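Local coordinates for protein tubulin-binding cofactor A (Leishmania major, PDB 4CQI) that probably acts early in the tubulin folding pathway, capturing and stabilising beta-tubulin in a quasi-native conformation before microtubule assembly, at residues A[24-27]-A[28-32]; A[37-40]-A[41-45]; A[48-51]-A[52-55]; A[68-71]-A[72-75]; A[107-110]-A[111-115]. All coordinates share one frame; numbering follows the deposited sequence.

Contact 1: A[24-27]-A[28-32]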
loop_
_atom_site.group_PDB
_atom_site.type_symbol
_atom_site.label_atom_id
_atom_site.label_comp_id
_atom_site.label_asym_id
_atom_site.label_seq_id
_atom_site.Cartn_x
_atom_site.Cartn_y
_atom_site.Cartn_z
ATOM N N ASN A 24 16.945 14.629 -9.865
ATOM C CA ASN A 24 16.074 13.581 -10.391
ATOM C C ASN A 24 16.270 12.241 -9.668
ATOM O O ASN A 24 15.324 11.455 -9.500
ATOM C CB ASN A 24 16.205 13.402 -11.897
ATOM C CG ASN A 24 17.623 13.108 -12.361
ATOM O OD1 ASN A 24 18.613 13.384 -11.653
ATOM N ND2 ASN A 24 17.727 12.570 -13.583
ATOM N N GLU A 25 17.505 11.987 -9.227
ATOM C CA GLU A 25 17.824 10.775 -8.463
ATOM C C GLU A 25 17.112 10.841 -7.125
ATOM O O GLU A 25 16.512 9.865 -6.676
ATOM C CB GLU A 25 19.354 10.639 -8.247
ATOM C CG GLU A 25 19.759 9.355 -7.532
ATOM C CD GLU A 25 21.266 9.170 -7.312
ATOM O OE1 GLU A 25 22.050 10.154 -7.289
ATOM O OE2 GLU A 25 21.657 8.005 -7.121
ATOM N N LYS A 26 17.199 12.005 -6.483
ATOM C CA LYS A 26 16.619 12.237 -5.160
ATOM C C LYS A 26 15.090 12.071 -5.193
ATOM O O LYS A 26 14.476 11.430 -4.296
ATOM C CB LYS A 26 16.985 13.645 -4.664
ATOM C CG LYS A 26 16.363 14.030 -3.333
ATOM C CD LYS A 26 16.454 15.528 -3.050
ATOM C CE LYS A 26 15.663 15.918 -1.798
ATOM N NZ LYS A 26 16.484 15.802 -0.549
ATOM N N THR A 27 14.472 12.652 -6.214
ATOM C CA THR A 27 13.008 12.556 -6.391
ATOM C C THR A 27 12.598 11.106 -6.648
ATOM O O THR A 27 11.615 10.602 -6.042
ATOM C CB THR A 27 12.558 13.502 -7.510
ATOM O OG1 THR A 27 12.790 14.852 -7.056
ATOM C CG2 THR A 27 11.098 13.320 -7.846
ATOM N N LEU A 28 13.328 10.430 -7.526
ATOM C CA LEU A 28 13.044 9.012 -7.800
ATOM C C LEU A 28 13.071 8.162 -6.529
ATOM O O LEU A 28 12.191 7.321 -6.302
ATOM C CB LEU A 28 13.981 8.444 -8.853
ATOM C CG LEU A 28 13.750 7.033 -9.370
ATOM C CD1 LEU A 28 12.308 6.827 -9.854
ATOM C CD2 LEU A 28 14.751 6.671 -10.491
ATOM N N ARG A 29 14.101 8.379 -5.713
ATOM C CA ARG A 29 14.247 7.681 -4.433
ATOM C C ARG A 29 13.045 7.906 -3.518
ATOM O O ARG A 29 12.506 6.946 -2.947
ATOM C CB ARG A 29 15.568 8.144 -3.768
ATOM C CG ARG A 29 16.105 7.287 -2.643
ATOM C CD ARG A 29 17.522 7.754 -2.255
ATOM N NE ARG A 29 18.557 7.256 -3.183
ATOM C CZ ARG A 29 19.353 7.998 -3.962
ATOM N NH1 ARG A 29 19.279 9.334 -3.965
ATOM N NH2 ARG A 29 20.248 7.403 -4.748
ATOM N N ILE A 30 12.608 9.164 -3.377
ATOM C CA ILE A 30 11.458 9.503 -2.558
ATOM C C ILE A 30 10.211 8.796 -3.070
ATOM O O ILE A 30 9.431 8.254 -2.275
ATOM C CB ILE A 30 11.200 11.023 -2.535
ATOM C CG1 ILE A 30 12.308 11.756 -1.760
ATOM C CG2 ILE A 30 9.827 11.347 -1.934
ATOM C CD1 ILE A 30 12.400 13.233 -2.144
ATOM N N LYS A 31 10.017 8.818 -4.376
ATOM C CA LYS A 31 8.829 8.164 -4.955
ATOM C C LYS A 31 8.858 6.633 -4.752
ATOM O O LYS A 31 7.830 6.037 -4.434
ATOM C CB LYS A 31 8.642 8.535 -6.416
ATOM C CG LYS A 31 8.368 10.016 -6.678
ATOM C CD LYS A 31 8.073 10.251 -8.171
ATOM C CE LYS A 31 7.817 11.750 -8.429
ATOM N NZ LYS A 31 6.599 12.278 -7.753
ATOM N N VAL A 32 10.039 6.016 -4.883
ATOM C CA VAL A 32 10.183 4.574 -4.675
ATOM C C VAL A 32 9.880 4.252 -3.219
ATOM O O VAL A 32 9.152 3.284 -2.938
ATOM C CB VAL A 32 11.581 4.064 -5.111
ATOM C CG1 VAL A 32 11.841 2.634 -4.607
ATOM C CG2 VAL A 32 11.686 4.148 -6.633
#
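Glu25 and Arg29, one helical turn apart near the start of helix 23-62, run side by side and point the same way. The carboxylate oxygen OE2 of Glu25 meets NH2 of Arg29 at 2.8 Å, a salt bridge whose hydrogen bond is weak, the N-H...O angle being 142°. Glu25 was modelled in two conformations and this describes one of them, which makes the bridge less certain. The two flat groups are turned 51° against each other, so the guanidinium does not lie flat against the carboxylate. Glu25 is extended with CG anti to the backbone N (chi1 -176°), while the Arg29 chain bends at chi3 and folds back toward the start of the helix. In the same conformation OE2 of Glu25 also accepts from Asn108 ND2.

The tight side belongs to Leu28. Its CB lies 3.4 Å from Asn24 O, the carbonyl that receives Leu28 N at 3.0 Å, and its branched end leads away into the protein interior. On the looser, more solvent-facing side the methyl CD1 of Ile30 approaches CG of Lys26 only to 4.2 Å. Thr27 CG2 lies 3.7 Å from CE of Lys31, whose NZ goes on to a salt bridge with Asp94.

Leu28 packs against Leu95 and Leu99 of helix 67-100 and against Leu111 and Leu112 of helix 109-125, which places this turn where all three helices of the bundle meet.

Contact 2: A[37-40]-A[41-45]. With GOL (glycerol), chain C.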
loop_
_atom_site.group_PDB
_atom_site.type_symbol
_atom_site.label_atom_id
_atom_site.label_comp_id
_atom_site.label_asym_id
_atom_site.label_seq_id
_atom_site.Cartn_x
_atom_site.Cartn_y
_atom_site.Cartn_z
ATOM N N ARG A 37 6.099 2.017 0.922
ATOM C CA ARG A 37 5.200 2.220 2.110
ATOM C C ARG A 37 3.729 1.917 1.815
ATOM O O ARG A 37 3.095 1.256 2.626
ATOM C CB ARG A 37 5.373 3.605 2.735
ATOM C CG ARG A 37 6.518 3.664 3.732
ATOM C CD ARG A 37 6.558 4.987 4.450
ATOM N NE ARG A 37 6.750 6.066 3.506
ATOM C CZ ARG A 37 7.941 6.562 3.183
ATOM N NH1 ARG A 37 9.039 6.082 3.747
ATOM N NH2 ARG A 37 8.016 7.539 2.313
ATOM N N THR A 38 3.193 2.331 0.664
ATOM C CA THR A 38 1.809 1.994 0.321
ATOM C C THR A 38 1.627 0.484 0.177
ATOM O O THR A 38 0.563 -0.058 0.475
ATOM C CB THR A 38 1.292 2.701 -0.948
ATOM O OG1 THR A 38 1.957 2.168 -2.115
ATOM C CG2 THR A 38 1.519 4.229 -0.881
ATOM N N ILE A 39 2.652 -0.222 -0.291
ATOM C CA ILE A 39 2.504 -1.663 -0.436
ATOM C C ILE A 39 2.456 -2.349 0.952
ATOM O O ILE A 39 1.630 -3.227 1.184
ATOM C CB ILE A 39 3.587 -2.243 -1.352
ATOM C CG1 ILE A 39 3.439 -1.634 -2.737
ATOM C CG2 ILE A 39 3.507 -3.760 -1.448
ATOM C CD1 ILE A 39 4.633 -1.869 -3.632
ATOM N N LYS A 40 3.346 -1.938 1.865
ATOM C CA LYS A 40 3.345 -2.478 3.209
ATOM C C LYS A 40 2.012 -2.146 3.900
ATOM O O LYS A 40 1.419 -3.012 4.570
ATOM C CB LYS A 40 4.541 -1.945 4.014
ATOM C CG LYS A 40 5.919 -2.259 3.423
ATOM C CD LYS A 40 6.192 -3.748 3.325
ATOM C CE LYS A 40 7.704 -4.025 3.269
ATOM N NZ LYS A 40 8.022 -5.458 2.961
ATOM N N ASP A 41 1.508 -0.936 3.674
ATOM C CA ASP A 41 0.174 -0.553 4.204
ATOM C C ASP A 41 -0.905 -1.550 3.825
ATOM O O ASP A 41 -1.749 -1.910 4.657
ATOM C CB ASP A 41 -0.252 0.886 3.795
ATOM C CG ASP A 41 0.570 1.993 4.481
ATOM O OD1 ASP A 41 1.229 1.703 5.504
ATOM O OD2 ASP A 41 0.579 3.139 3.966
ATOM N N LEU A 42 -0.938 -1.958 2.561
ATOM C CA LEU A 42 -1.978 -2.885 2.140
ATOM C C LEU A 42 -1.775 -4.234 2.845
ATOM O O LEU A 42 -2.736 -4.866 3.281
ATOM C CB LEU A 42 -1.959 -3.059 0.627
ATOM C CG LEU A 42 -2.876 -4.117 0.064
ATOM C CD1 LEU A 42 -4.360 -3.845 0.402
ATOM C CD2 LEU A 42 -2.615 -4.266 -1.440
ATOM N N GLU A 43 -0.527 -4.693 2.936
ATOM C CA GLU A 43 -0.254 -5.998 3.573
ATOM C C GLU A 43 -0.755 -5.996 5.003
ATOM O O GLU A 43 -1.451 -6.936 5.437
ATOM C CB GLU A 43 1.246 -6.352 3.562
ATOM C CG GLU A 43 1.847 -6.446 2.160
ATOM C CD GLU A 43 3.384 -6.610 2.103
ATOM O OE1 GLU A 43 4.081 -6.394 3.136
ATOM O OE2 GLU A 43 3.897 -6.934 0.994
ATOM N N PHE A 44 -0.442 -4.929 5.731
ATOM C CA PHE A 44 -0.890 -4.868 7.142
ATOM C C PHE A 44 -2.414 -4.734 7.214
ATOM O O PHE A 44 -3.032 -5.354 8.094
ATOM C CB PHE A 44 -0.210 -3.745 7.901
ATOM C CG PHE A 44 1.243 -3.972 8.173
ATOM C CD1 PHE A 44 1.670 -5.013 8.989
ATOM C CD2 PHE A 44 2.195 -3.122 7.649
ATOM C CE1 PHE A 44 3.011 -5.169 9.265
ATOM C CE2 PHE A 44 3.551 -3.296 7.902
ATOM C CZ PHE A 44 3.965 -4.330 8.701
ATOM N N ALA A 45 -3.023 -3.954 6.303
ATOM C CA ALA A 45 -4.484 -3.777 6.248
ATOM C C ALA A 45 -5.252 -5.091 6.004
ATOM O O ALA A 45 -6.274 -5.375 6.660
ATOM C CB ALA A 45 -4.872 -2.720 5.196
HETATM C C1 GOL C . 6.629 -5.347 0.077
HETATM O O1 GOL C . 6.153 -6.586 -0.474
HETATM C C2 GOL C . 7.824 -4.826 -0.733
HETATM O O2 GOL C . 8.842 -4.250 0.113
HETATM C C3 GOL C . 7.341 -3.789 -1.750
HETATM O O3 GOL C . 8.409 -3.389 -2.604
#
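Midway along helix 23-62, in its predicted coiled-coil part, a polar ridge of Lys40 and Glu43 stands beside Ile39 and holds a glycerol molecule, probably taken up from the crystallisation liquor. Lys40 and Glu43 lie alongside each other, pointing the same way, but the lysine touches with its aliphatic part: CD of Lys40 is 3.4 Å from OE1 of Glu43. The ammonium NZ stays 4.1 Å from that OE1, too far for a salt bridge. A bend at chi2 (-61°) carries the Lys40 chain outward to the glycerol, where NZ makes a weak hydrogen bond of 3.2 Å to O2. The other carboxylate oxygen, OE2 of Glu43, accepts from glycerol O1 at 2.7 Å. Glycerol therefore bridges the two charged ends, while its C3 rests 3.8 Å from CD1 of Ile39; OD2 of Asp121 is also hydrogen-bonded to it.

Round the helix, CD2 of Phe44 comes to 3.2 Å from Lys40 O, the same carbonyl oxygen that receives Phe44 N. Asp41 sends OD2 to a salt bridge with Arg87, and Thr38 and Leu42 pack on Ile88 of helix 67-100. Buried Thr38 and Leu42 facing the next helix, with mostly charged residues outside, are the pattern of an amphipathic helix in a helical bundle.

Contact 3: A[48-51]-A[52-55]. With SO4 (sulfate ion), chain B.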
loop_
_atom_site.group_PDB
_atom_site.type_symbol
_atom_site.label_atom_id
_atom_site.label_comp_id
_atom_site.label_asym_id
_atom_site.label_seq_id
_atom_site.Cartn_x
_atom_site.Cartn_y
_atom_site.Cartn_z
ATOM N N GLU A 48 -5.019 -7.211 9.087
ATOM C CA GLU A 48 -5.932 -6.643 10.102
ATOM C C GLU A 48 -7.395 -6.960 9.842
ATOM O O GLU A 48 -8.130 -7.187 10.807
ATOM C CB GLU A 48 -5.647 -5.125 10.275
ATOM C CG GLU A 48 -6.420 -4.466 11.411
ATOM C CD GLU A 48 -6.126 -5.061 12.774
ATOM O OE1 GLU A 48 -5.098 -5.771 13.005
ATOM O OE2 GLU A 48 -6.969 -4.784 13.648
ATOM N N VAL A 49 -7.858 -7.028 8.578
ATOM C CA VAL A 49 -9.186 -7.524 8.285
ATOM C C VAL A 49 -9.422 -8.860 8.971
ATOM O O VAL A 49 -10.435 -9.041 9.678
ATOM C CB VAL A 49 -9.440 -7.686 6.760
ATOM C CG1 VAL A 49 -10.679 -8.567 6.503
ATOM C CG2 VAL A 49 -9.599 -6.318 6.119
ATOM N N GLU A 50 -8.498 -9.790 8.781
ATOM C CA GLU A 50 -8.672 -11.115 9.360
ATOM C C GLU A 50 -8.778 -11.034 10.868
ATOM O O GLU A 50 -9.662 -11.657 11.457
ATOM C CB GLU A 50 -7.550 -12.070 8.917
ATOM C CG GLU A 50 -7.471 -12.262 7.403
ATOM C CD GLU A 50 -8.785 -12.694 6.772
ATOM O OE1 GLU A 50 -9.389 -13.664 7.290
ATOM O OE2 GLU A 50 -9.216 -12.069 5.761
ATOM N N ARG A 51 -7.923 -10.231 11.487
ATOM C CA ARG A 51 -7.991 -9.983 12.931
ATOM C C ARG A 51 -9.284 -9.330 13.390
ATOM O O ARG A 51 -9.803 -9.682 14.476
ATOM C CB ARG A 51 -6.847 -9.097 13.378
ATOM C CG ARG A 51 -5.507 -9.779 13.131
ATOM C CD ARG A 51 -4.436 -9.083 13.891
ATOM N NE ARG A 51 -3.235 -9.903 13.975
ATOM C CZ ARG A 51 -2.343 -9.833 14.956
ATOM N NH1 ARG A 51 -2.538 -8.991 15.967
ATOM N NH2 ARG A 51 -1.258 -10.610 14.918
ATOM N N GLU A 52 -9.799 -8.388 12.608
ATOM C CA GLU A 52 -11.040 -7.690 12.996
ATOM C C GLU A 52 -12.209 -8.633 12.976
ATOM O O GLU A 52 -13.120 -8.519 13.812
ATOM C CB GLU A 52 -11.362 -6.500 12.112
ATOM C CG GLU A 52 -10.332 -5.352 12.086
ATOM C CD GLU A 52 -10.303 -4.407 13.295
ATOM O OE1 GLU A 52 -10.717 -4.778 14.425
ATOM O OE2 GLU A 52 -9.806 -3.277 13.090
ATOM N N LEU A 53 -12.196 -9.563 12.027
ATOM C CA LEU A 53 -13.207 -10.595 11.934
ATOM C C LEU A 53 -13.127 -11.572 13.133
ATOM O O LEU A 53 -14.152 -12.073 13.611
ATOM C CB LEU A 53 -13.082 -11.354 10.619
ATOM C CG LEU A 53 -13.522 -10.635 9.328
ATOM C CD1 LEU A 53 -12.976 -11.292 8.056
ATOM C CD2 LEU A 53 -15.037 -10.559 9.247
ATOM N N GLN A 54 -11.917 -11.860 13.582
ATOM C CA GLN A 54 -11.705 -12.648 14.802
ATOM C C GLN A 54 -12.099 -11.857 16.055
ATOM O O GLN A 54 -12.710 -12.391 16.978
ATOM C CB GLN A 54 -10.211 -13.052 14.922
ATOM C CG GLN A 54 -9.671 -14.016 13.863
ATOM C CD GLN A 54 -8.127 -13.955 13.690
ATOM O OE1 GLN A 54 -7.391 -13.373 14.511
ATOM N NE2 GLN A 54 -7.639 -14.558 12.602
ATOM N N ARG A 55 -11.711 -10.588 16.089
ATOM C CA ARG A 55 -11.960 -9.698 17.212
ATOM C C ARG A 55 -13.460 -9.529 17.384
ATOM O O ARG A 55 -13.947 -9.456 18.519
ATOM C CB ARG A 55 -11.241 -8.354 16.996
ATOM C CG ARG A 55 -11.531 -7.282 18.043
ATOM C CD ARG A 55 -10.547 -6.123 17.922
ATOM N NE ARG A 55 -9.145 -6.576 17.981
ATOM C CZ ARG A 55 -8.195 -6.364 17.061
ATOM N NH1 ARG A 55 -8.427 -5.634 15.971
ATOM N NH2 ARG A 55 -6.973 -6.873 17.246
HETATM S S SO4 B . -1.520 -12.616 11.915
HETATM O O1 SO4 B . -2.839 -12.364 12.552
HETATM O O2 SO4 B . -1.253 -14.057 11.698
HETATM O O3 SO4 B . -0.485 -12.060 12.827
HETATM O O4 SO4 B . -1.449 -11.971 10.587
HETATM O O HOH W 1 -4.617 -6.403 15.658
HETATM O O HOH W 2 -8.329 -11.030 16.512
#
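Arg51 and Glu52 have the largest surfaces buried here, on an exposed part of helix 23-62 where Glu48, Glu52 and Arg55 form a salt-bridge network. NH1 of Arg55 is shared by both acids: it gives a hydrogen bond of 2.9 Å to OE2 of Glu48 and another of 2.9 Å to OE1 of Glu52. The two oxygens are met differently. Glu48 OE2 is approached on its syn side, with carboxylate and guanidinium nearly coplanar (20°), whereas Glu52 OE1 is reached from above its carboxylate, 70° out of plane. Bends at chi2 fold both acids toward the arginine and bring their OE2 atoms within 3.3 Å of each other; the shared positive charge probably offsets this repulsion. Glu52 OE1 also accepts from Gln70 of helix 67-100.

Arg51 reaches outward instead, extended from CG to NE. Its guanidinium edge holds a sulfate, probably from the crystallisation liquor, NE giving to O1 and NH2 to O3 at 2.7 Å; Arg47 binds the same ion. Behind the charges, Val49 CG1 meets Leu53 CD1 at 3.9 Å. One water ties the two groups together, donating to Glu48 OE1 and accepting from Arg55 NH2 at 2.9 Å and, weakly, from Arg51 NH1.

Contact 4: A[68-71]-A[72-75]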
loop_
_atom_site.group_PDB
_atom_site.type_symbol
_atom_site.label_atom_id
_atom_site.label_comp_id
_atom_site.label_asym_id
_atom_site.label_seq_id
_atom_site.Cartn_x
_atom_site.Cartn_y
_atom_site.Cartn_z
ATOM N N PRO A 68 -21.913 -4.474 17.878
ATOM C CA PRO A 68 -22.299 -3.400 16.954
ATOM C C PRO A 68 -21.157 -2.460 16.596
ATOM O O PRO A 68 -21.021 -2.056 15.429
ATOM C CB PRO A 68 -23.378 -2.615 17.731
ATOM C CG PRO A 68 -23.313 -3.110 19.139
ATOM C CD PRO A 68 -22.832 -4.528 19.033
ATOM N N GLN A 69 -20.369 -2.090 17.598
ATOM C CA GLN A 69 -19.220 -1.257 17.364
ATOM C C GLN A 69 -18.202 -2.023 16.483
ATOM O O GLN A 69 -17.624 -1.434 15.573
ATOM C CB GLN A 69 -18.593 -0.790 18.686
ATOM C CG GLN A 69 -17.287 -0.006 18.553
ATOM C CD GLN A 69 -17.359 1.216 17.640
ATOM O OE1 GLN A 69 -18.436 1.745 17.357
ATOM N NE2 GLN A 69 -16.194 1.681 17.187
ATOM N N GLN A 70 -18.026 -3.320 16.731
ATOM C CA GLN A 70 -17.028 -4.102 15.977
ATOM C C GLN A 70 -17.519 -4.501 14.592
ATOM O O GLN A 70 -16.705 -4.694 13.677
ATOM C CB GLN A 70 -16.569 -5.329 16.771
ATOM C CG GLN A 70 -15.395 -6.109 16.165
ATOM C CD GLN A 70 -14.117 -5.293 15.970
ATOM O OE1 GLN A 70 -13.900 -4.232 16.595
ATOM N NE2 GLN A 70 -13.239 -5.804 15.099
ATOM N N THR A 71 -18.837 -4.644 14.429
ATOM C CA THR A 71 -19.418 -4.858 13.110
ATOM C C THR A 71 -19.051 -3.690 12.172
ATOM O O THR A 71 -18.646 -3.911 11.008
ATOM C CB THR A 71 -20.951 -5.048 13.178
ATOM O OG1 THR A 71 -21.218 -6.284 13.827
ATOM C CG2 THR A 71 -21.558 -5.117 11.770
ATOM N N LYS A 72 -19.200 -2.480 12.680
ATOM C CA LYS A 72 -18.865 -1.259 11.944
ATOM C C LYS A 72 -17.350 -1.150 11.650
ATOM O O LYS A 72 -16.949 -0.755 10.550
ATOM C CB LYS A 72 -19.363 -0.023 12.716
ATOM C CG LYS A 72 -20.894 0.155 12.626
ATOM C CD LYS A 72 -21.510 0.910 13.806
ATOM C CE LYS A 72 -23.043 0.812 13.791
ATOM N NZ LYS A 72 -23.680 1.148 15.104
ATOM N N VAL A 73 -16.511 -1.540 12.617
ATOM C CA VAL A 73 -15.047 -1.543 12.412
ATOM C C VAL A 73 -14.626 -2.580 11.350
ATOM O O VAL A 73 -13.742 -2.282 10.544
ATOM C CB VAL A 73 -14.322 -1.797 13.732
ATOM C CG1 VAL A 73 -12.828 -2.052 13.553
ATOM C CG2 VAL A 73 -14.571 -0.657 14.713
ATOM N N VAL A 74 -15.253 -3.761 11.357
ATOM C CA VAL A 74 -14.981 -4.811 10.363
ATOM C C VAL A 74 -15.339 -4.307 8.967
ATOM O O VAL A 74 -14.561 -4.482 8.000
ATOM C CB VAL A 74 -15.735 -6.123 10.683
ATOM C CG1 VAL A 74 -15.704 -7.083 9.508
ATOM C CG2 VAL A 74 -15.146 -6.772 11.949
ATOM N N ASP A 75 -16.489 -3.644 8.857
ATOM C CA ASP A 75 -16.919 -3.136 7.560
ATOM C C ASP A 75 -15.927 -2.092 7.047
ATOM O O ASP A 75 -15.521 -2.089 5.864
ATOM C CB ASP A 75 -18.342 -2.585 7.647
ATOM C CG ASP A 75 -18.935 -2.282 6.263
ATOM O OD1 ASP A 75 -18.801 -3.121 5.330
ATOM O OD2 ASP A 75 -19.472 -1.177 6.074
#
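Gln70 meets Val73 and Val74 across the first turns of helix 67-100, the second helix of this antiparallel bundle. Its amide touches both valines: OE1 of Gln70 lies 3.8 Å from CB of Val73, and NE2 stands 3.8 Å from the methyl CG2 of Val74, Gln70 and Val74 crossing at about a right angle. CG of Gln70 is anti to the backbone N (chi1 -172°) and a bend at chi2 (59°) then swings the amide forward over the next turn. NE2 of Gln70 donates to Glu52 OE1 on helix 23-62, which probably helps to set the turn of the amide. Gln70 also touches Arg55 and Leu56 there, while Val74 packs on Leu53.

The more exposed neighbour Gln69, with a similar bend, slants across Val73, its NE2 3.8 Å from CG2 of Val73. Further round, the extended Lys72 chain runs back past Pro68, with CD 3.4 Å from the carbonyl oxygen of Pro68. Thr71 turns its OG1 to Val67 O. Backbone bonds hold the turn beneath these contacts, although the one from Lys72 N to Pro68 O is weak. Tighter is the carbonyl oxygen of Gln70: it receives Val74 N at 2.9 Å and has CG2 of the same Val74 only 3.1 Å away.

Contact 5: A[107-110]-A[111-115]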
loop_
_atom_site.group_PDB
_atom_site.type_symbol
_atom_site.label_atom_id
_atom_site.label_comp_id
_atom_site.label_asym_id
_atom_site.label_seq_id
_atom_site.Cartn_x
_atom_site.Cartn_y
_atom_site.Cartn_z
ATOM N N SER A 107 20.974 7.848 -14.111
ATOM C CA SER A 107 22.055 6.958 -14.592
ATOM C C SER A 107 22.298 5.804 -13.615
ATOM O O SER A 107 22.984 4.822 -13.950
ATOM C CB SER A 107 23.356 7.736 -14.800
ATOM O OG SER A 107 23.723 8.433 -13.619
ATOM N N ASN A 108 21.746 5.938 -12.409
ATOM C CA ASN A 108 21.900 4.919 -11.376
ATOM C C ASN A 108 21.078 3.692 -11.719
ATOM O O ASN A 108 19.872 3.634 -11.442
ATOM C CB ASN A 108 21.505 5.505 -10.040
ATOM C CG ASN A 108 21.678 4.525 -8.901
ATOM O OD1 ASN A 108 21.714 3.315 -9.116
ATOM N ND2 ASN A 108 21.740 5.039 -7.701
ATOM N N GLU A 109 21.739 2.717 -12.331
ATOM C CA GLU A 109 21.132 1.467 -12.735
ATOM C C GLU A 109 20.409 0.676 -11.610
ATOM O O GLU A 109 19.362 0.075 -11.844
ATOM C CB GLU A 109 22.246 0.594 -13.326
ATOM C CG GLU A 109 21.939 -0.849 -13.654
ATOM C CD GLU A 109 23.214 -1.630 -14.056
ATOM O OE1 GLU A 109 24.090 -1.078 -14.770
ATOM O OE2 GLU A 109 23.342 -2.805 -13.651
ATOM N N GLU A 110 21.001 0.619 -10.428
ATOM C CA GLU A 110 20.396 -0.120 -9.307
ATOM C C GLU A 110 19.110 0.559 -8.780
ATOM O O GLU A 110 18.154 -0.147 -8.383
ATOM C CB GLU A 110 21.398 -0.321 -8.157
ATOM C CG GLU A 110 22.443 -1.406 -8.486
ATOM C CD GLU A 110 23.510 -0.929 -9.446
ATOM O OE1 GLU A 110 23.788 0.288 -9.450
ATOM O OE2 GLU A 110 24.080 -1.775 -10.196
ATOM N N LEU A 111 19.075 1.895 -8.779
ATOM C CA LEU A 111 17.839 2.630 -8.418
ATOM C C LEU A 111 16.751 2.425 -9.458
ATOM O O LEU A 111 15.576 2.252 -9.104
ATOM C CB LEU A 111 18.092 4.129 -8.241
ATOM C CG LEU A 111 16.916 5.022 -7.832
ATOM C CD1 LEU A 111 16.220 4.552 -6.570
ATOM C CD2 LEU A 111 17.406 6.447 -7.650
ATOM N N LEU A 112 17.108 2.439 -10.744
ATOM C CA LEU A 112 16.122 2.114 -11.775
ATOM C C LEU A 112 15.585 0.685 -11.637
ATOM O O LEU A 112 14.357 0.448 -11.781
ATOM C CB LEU A 112 16.700 2.339 -13.185
ATOM C CG LEU A 112 17.008 3.768 -13.591
ATOM C CD1 LEU A 112 17.695 3.710 -14.966
ATOM C CD2 LEU A 112 15.711 4.589 -13.658
ATOM N N ASP A 113 16.464 -0.269 -11.325
ATOM C CA ASP A 113 16.038 -1.669 -11.142
ATOM C C ASP A 113 15.113 -1.737 -9.939
ATOM O O ASP A 113 14.070 -2.379 -10.004
ATOM C CB ASP A 113 17.206 -2.637 -10.910
ATOM C CG ASP A 113 18.035 -2.916 -12.172
ATOM O OD1 ASP A 113 17.622 -2.569 -13.295
ATOM O OD2 ASP A 113 19.144 -3.503 -12.038
ATOM N N LEU A 114 15.474 -1.060 -8.863
ATOM C CA LEU A 114 14.653 -1.041 -7.675
ATOM C C LEU A 114 13.259 -0.404 -7.955
ATOM O O LEU A 114 12.238 -0.895 -7.467
ATOM C CB LEU A 114 15.355 -0.262 -6.587
ATOM C CG LEU A 114 14.607 -0.147 -5.274
ATOM C CD1 LEU A 114 14.327 -1.535 -4.711
ATOM C CD2 LEU A 114 15.395 0.723 -4.305
ATOM N N ALA A 115 13.236 0.703 -8.686
ATOM C CA ALA A 115 11.952 1.341 -9.029
ATOM C C ALA A 115 11.079 0.356 -9.836
ATOM O O ALA A 115 9.877 0.155 -9.546
ATOM C CB ALA A 115 12.181 2.638 -9.829
#
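Asn108 caps the start of helix 109-125: its side-chain OD1 accepts from Leu111 N at 3.0 Å in a nearly straight bond (167°). As the N-cap residue it supplies a side-chain acceptor to a first-turn amide. The N-H arrives from above the plane of the side-chain amide, 65° out of it. With CG anti to the backbone N (chi1 -178°), the amide group is carried over the turn, crossing Leu111 at about a right angle with CG 3.7 Å from Leu111 CB. The backbone of Asn108 contributes as well, its O receiving Leu112 N at 3.1 Å, and ND2 probably ties the cap to helix 23-62 through Glu25.

Outward from the cap, Glu109 and Asp113 lie alongside each other on the exposed face. Their nearest charged oxygens, Glu109 OE2 and Asp113 OD2, stay 4.6 Å apart, and the carboxylate planes are clearly turned against each other. Asp113 CG lies 3.3 Å from Glu109 O, and Leu112 CG rests against Asn108 O at 3.6 Å.

The inward face is apolar: Leu111 and Leu112 pack on Leu28, and Ala115 on Val32, so the first turns of this third helix lie along the beginning of helix 23-62.

The five contacts fall at the two ends and the middle of one elongated bundle. Contacts 1 and 5, with centres about 10 Å apart, close one end, where Val32 CG2 packs on Ala115 CB at 3.6 Å. Contacts 3 and 4, also about 10 Å between centres, join helices 23-62 and 67-100 toward the other end; there Leu53 CD2 meets Val74 CG1 at 3.5 Å. The centres of contacts 4 and 5 lie about 43 Å apart on opposite sides of the chain's centre. Contact 2 lies between, about 4 Å from that centre, and adjoins contact 3 in sequence. Glycerol lies at contact 2 and sulfate at contact 3, both along helix 23-62.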